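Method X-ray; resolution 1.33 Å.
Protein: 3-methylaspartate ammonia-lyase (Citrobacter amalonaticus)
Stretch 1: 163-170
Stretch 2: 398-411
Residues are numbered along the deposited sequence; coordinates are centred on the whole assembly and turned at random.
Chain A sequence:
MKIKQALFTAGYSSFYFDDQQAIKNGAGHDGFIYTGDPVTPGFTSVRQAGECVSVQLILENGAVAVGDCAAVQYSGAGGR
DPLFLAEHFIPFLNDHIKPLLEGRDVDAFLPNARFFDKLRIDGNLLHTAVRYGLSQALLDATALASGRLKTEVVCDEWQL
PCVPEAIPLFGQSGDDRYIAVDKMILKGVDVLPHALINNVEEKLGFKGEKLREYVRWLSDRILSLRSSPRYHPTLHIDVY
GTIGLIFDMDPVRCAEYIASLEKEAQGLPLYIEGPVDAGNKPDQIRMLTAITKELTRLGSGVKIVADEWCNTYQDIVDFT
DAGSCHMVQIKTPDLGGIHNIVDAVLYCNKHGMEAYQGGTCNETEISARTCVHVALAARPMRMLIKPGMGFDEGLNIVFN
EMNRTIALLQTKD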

# COMPACT_ATOMS: atom_id res chain seq x y z
N VAL A 163 15.02 -20.34 11.64
CA VAL A 163 15.50 -20.77 10.33
C VAL A 163 14.84 -19.90 9.26
O VAL A 163 13.62 -19.79 9.23
N PRO A 164 15.64 -19.26 8.39
CA PRO A 164 15.10 -18.38 7.35
C PRO A 164 14.31 -19.13 6.29
O PRO A 164 14.88 -19.91 5.53
N GLU A 165 13.01 -18.87 6.24
CA GLU A 165 12.14 -19.55 5.29
C GLU A 165 10.86 -18.76 5.09
O GLU A 165 10.28 -18.24 6.03
N ALA A 166 10.43 -18.68 3.84
CA ALA A 166 9.23 -17.95 3.50
C ALA A 166 7.99 -18.58 4.11
O ALA A 166 7.96 -19.78 4.42
N ILE A 167 6.98 -17.75 4.30
CA ILE A 167 5.67 -18.15 4.77
C ILE A 167 4.72 -18.01 3.58
O ILE A 167 4.77 -16.99 2.90
N PRO A 168 3.83 -18.98 3.33
CA PRO A 168 2.85 -18.82 2.26
C PRO A 168 1.96 -17.60 2.47
O PRO A 168 1.45 -17.42 3.57
N LEU A 169 1.78 -16.81 1.42
CA LEU A 169 1.02 -15.58 1.48
C LEU A 169 -0.33 -15.72 0.80
O LEU A 169 -0.45 -16.36 -0.24
N PHE A 170 -1.32 -15.05 1.38
CA PHE A 170 -2.72 -15.13 0.98
C PHE A 170 -3.23 -13.77 0.56
O PHE A 170 -3.26 -12.84 1.38
N VAL A 398 4.32 -6.86 2.21
CA VAL A 398 4.54 -8.12 2.93
C VAL A 398 5.62 -8.99 2.27
O VAL A 398 6.58 -9.40 2.93
N PHE A 399 5.49 -9.26 0.98
CA PHE A 399 6.45 -10.10 0.29
C PHE A 399 7.84 -9.50 0.34
O PHE A 399 8.81 -10.21 0.63
N ASN A 400 7.97 -8.21 0.05
CA ASN A 400 9.31 -7.65 -0.02
C ASN A 400 9.96 -7.56 1.35
O ASN A 400 11.16 -7.76 1.47
N GLU A 401 9.22 -7.20 2.39
CA GLU A 401 9.81 -7.19 3.73
C GLU A 401 10.25 -8.61 4.10
O GLU A 401 11.32 -8.81 4.68
N MSE A 402 9.43 -9.59 3.75
CA MSE A 402 9.76 -10.98 4.05
C MSE A 402 11.07 -11.37 3.40
O MSE A 402 11.97 -11.92 4.05
N ASN A 403 11.19 -11.10 2.11
CA ASN A 403 12.41 -11.48 1.40
C ASN A 403 13.63 -10.66 1.78
O ASN A 403 14.74 -11.19 1.83
N ARG A 404 13.44 -9.38 2.09
CA ARG A 404 14.54 -8.57 2.58
C ARG A 404 15.05 -9.14 3.89
O ARG A 404 16.26 -9.21 4.12
N THR A 405 14.13 -9.54 4.74
CA THR A 405 14.48 -10.02 6.07
C THR A 405 15.16 -11.38 6.01
O THR A 405 16.14 -11.61 6.73
N ILE A 406 14.66 -12.27 5.17
CA ILE A 406 15.31 -13.56 4.98
C ILE A 406 16.74 -13.32 4.51
O ILE A 406 17.67 -13.97 5.00
N ALA A 407 16.94 -12.39 3.58
CA ALA A 407 18.29 -12.11 3.08
C ALA A 407 19.17 -11.61 4.21
O ALA A 407 20.34 -12.02 4.30
N LEU A 408 18.67 -10.72 5.06
CA LEU A 408 19.46 -10.23 6.18
C LEU A 408 19.84 -11.38 7.13
O LEU A 408 20.99 -11.49 7.57
N LEU A 409 18.87 -12.22 7.45
CA LEU A 409 19.11 -13.34 8.36
C LEU A 409 20.18 -14.28 7.81
O LEU A 409 20.93 -14.90 8.57
N GLN A 410 20.25 -14.40 6.49
CA GLN A 410 21.21 -15.30 5.84
C GLN A 410 22.65 -14.76 5.89
O GLN A 410 23.60 -15.52 5.65
N THR A 411 22.83 -13.48 6.20
CA THR A 411 24.19 -12.92 6.30
C THR A 411 24.85 -13.37 7.60
O THR A 411 24.20 -13.93 8.48

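What holds the extended segment 163-170 against the helix of stretch 398-411? Apolar packing does: no hydrogen bond crosses between the two stretches, and together they bury 406 Å². The segment runs antiparallel to the helix, so Pro164 lies near Ile406, Ala166 near Met402 and Leu169 near Phe399.

Which aliphatic side chains meet? Pro164 points toward the helix and rests its CB 4.0 Å from Ile406 CG2 and its CG 4.0 Å from Leu409 CB. Gln410 (chi1 m, chi2 t) joins through its aliphatic part, its CG 4.2 Å from Pro164 CB. Ile406, also m then t, leaves its backbone sideways, but its end comes nearer, bringing CD1 to 3.6 Å from Ala166 N. At the other end Leu169, again m then t, points toward the helix and places CD2 3.9 Å from CG1 of Val398, whose chi1 is t.

What do the selenium and the aromatic ring contribute? Met402 is a selenomethionine pointing toward the segment with chi angles t, t and p. Met402 CE lies 3.7 Å from Ala166 CB, while Met402 SE sits 4.1 Å from Leu169 CD2 and 4.3 Å from Ile167 CB. Phe399 (chi1 t) offers its ring edge to Leu169, with CD1 of Leu169 3.8 Å from CD1 of Phe399.

Where do the polar groups go? Ile167 N is buried here without a partner in the model; Met402 SE is 3.5 Å from it. Among the polar side chains out of reach of the segment, Arg404 NH2 forms a salt bridge with Glu401 OE1 at 3.0 Å, and Thr405 OG1 donates to Glu401 O at 2.7 Å, one turn back; Asn400 is bonded elsewhere in the structure.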

# COMPACT_ATOMS: atom_id res chain seq x y z
CB VAL A 163 15.18 -22.27 10.07
CG1 VAL A 163 15.65 -22.69 8.69
CG2 VAL A 163 15.82 -23.15 11.14
CB PRO A 164 16.35 -17.73 6.74
CG PRO A 164 17.43 -18.00 7.68
CD PRO A 164 17.11 -19.30 8.34
CB GLU A 165 11.80 -20.95 5.81
CG GLU A 165 10.95 -21.78 4.87
CD GLU A 165 10.83 -23.22 5.33
OE1 GLU A 165 11.61 -23.63 6.22
OE2 GLU A 165 9.96 -23.95 4.80
CB ALA A 166 9.06 -17.89 2.01
CB ILE A 167 5.19 -17.18 5.87
CG1 ILE A 167 6.14 -17.15 7.08
CG2 ILE A 167 3.75 -17.49 6.28
CD1 ILE A 167 6.22 -18.44 7.84
CB PRO A 168 2.04 -20.11 2.33
CG PRO A 168 2.98 -21.09 2.94
CD PRO A 168 3.72 -20.31 3.97
CB LEU A 169 1.79 -14.43 0.82
CG LEU A 169 3.20 -14.18 1.34
CD1 LEU A 169 3.80 -12.95 0.67
CD2 LEU A 169 3.20 -14.02 2.82
CB PHE A 170 -3.53 -15.66 2.17
CG PHE A 170 -5.01 -15.69 1.97
CD1 PHE A 170 -5.57 -16.03 0.76
CD2 PHE A 170 -5.83 -15.35 3.03
CE1 PHE A 170 -6.94 -16.07 0.62
CE2 PHE A 170 -7.20 -15.38 2.89
CZ PHE A 170 -7.75 -15.76 1.69
CB VAL A 398 3.23 -8.88 3.08
CG1 VAL A 398 3.48 -10.25 3.66
CG2 VAL A 398 2.29 -8.11 3.98
CB PHE A 399 5.99 -10.26 -1.15
CG PHE A 399 6.77 -11.25 -1.99
CD1 PHE A 399 6.56 -12.61 -1.86
CD2 PHE A 399 7.63 -10.81 -2.97
CE1 PHE A 399 7.23 -13.51 -2.66
CE2 PHE A 399 8.29 -11.72 -3.79
CZ PHE A 399 8.10 -13.06 -3.61
CB ASN A 400 9.33 -6.30 -0.72
CG ASN A 400 8.82 -6.35 -2.15
OD1 ASN A 400 8.47 -7.41 -2.69
ND2 ASN A 400 8.80 -5.19 -2.78
CB GLU A 401 8.85 -6.67 4.79
CG GLU A 401 9.43 -6.67 6.19
CD GLU A 401 10.50 -5.60 6.42
OE1 GLU A 401 10.74 -4.77 5.51
OE2 GLU A 401 11.07 -5.53 7.53
CB MSE A 402 8.63 -11.87 3.57
CG MSE A 402 8.76 -13.32 3.96
SE MSE A 402 7.28 -14.38 3.29
CE MSE A 402 7.78 -14.43 1.38
CB ASN A 403 12.15 -11.54 -0.09
CG ASN A 403 11.16 -12.63 -0.45
OD1 ASN A 403 11.22 -13.72 0.10
ND2 ASN A 403 10.24 -12.33 -1.36
CB ARG A 404 14.10 -7.12 2.84
CG ARG A 404 14.07 -6.21 1.63
CD ARG A 404 13.92 -4.77 2.02
NE ARG A 404 12.63 -4.47 2.66
CZ ARG A 404 11.52 -4.15 2.00
NH1 ARG A 404 11.51 -4.10 0.68
NH2 ARG A 404 10.41 -3.87 2.66
CB THR A 405 13.24 -10.06 6.95
OG1 THR A 405 12.70 -8.73 7.05
CG2 THR A 405 13.59 -10.46 8.39
CB ILE A 406 14.52 -14.41 4.00
CG1 ILE A 406 13.24 -14.90 4.68
CG2 ILE A 406 15.36 -15.58 3.50
CD1 ILE A 406 12.23 -15.51 3.77
CB ALA A 407 18.25 -11.10 1.96
CB LEU A 408 18.72 -9.15 6.97
CG LEU A 408 18.57 -7.80 6.28
CD1 LEU A 408 17.66 -6.93 7.11
CD2 LEU A 408 19.93 -7.14 6.09
CB LEU A 409 17.82 -14.12 8.59
CG LEU A 409 16.79 -13.43 9.47
CD1 LEU A 409 15.47 -14.15 9.37
CD2 LEU A 409 17.24 -13.34 10.92
CB GLN A 410 20.76 -15.58 4.40
CG GLN A 410 19.58 -16.56 4.29
CD GLN A 410 18.88 -16.53 2.93
OE1 GLN A 410 18.16 -17.47 2.57
NE2 GLN A 410 19.08 -15.46 2.18
CB THR A 411 24.21 -11.37 6.25
OG1 THR A 411 23.60 -10.82 7.42
CG2 THR A 411 23.39 -10.85 5.09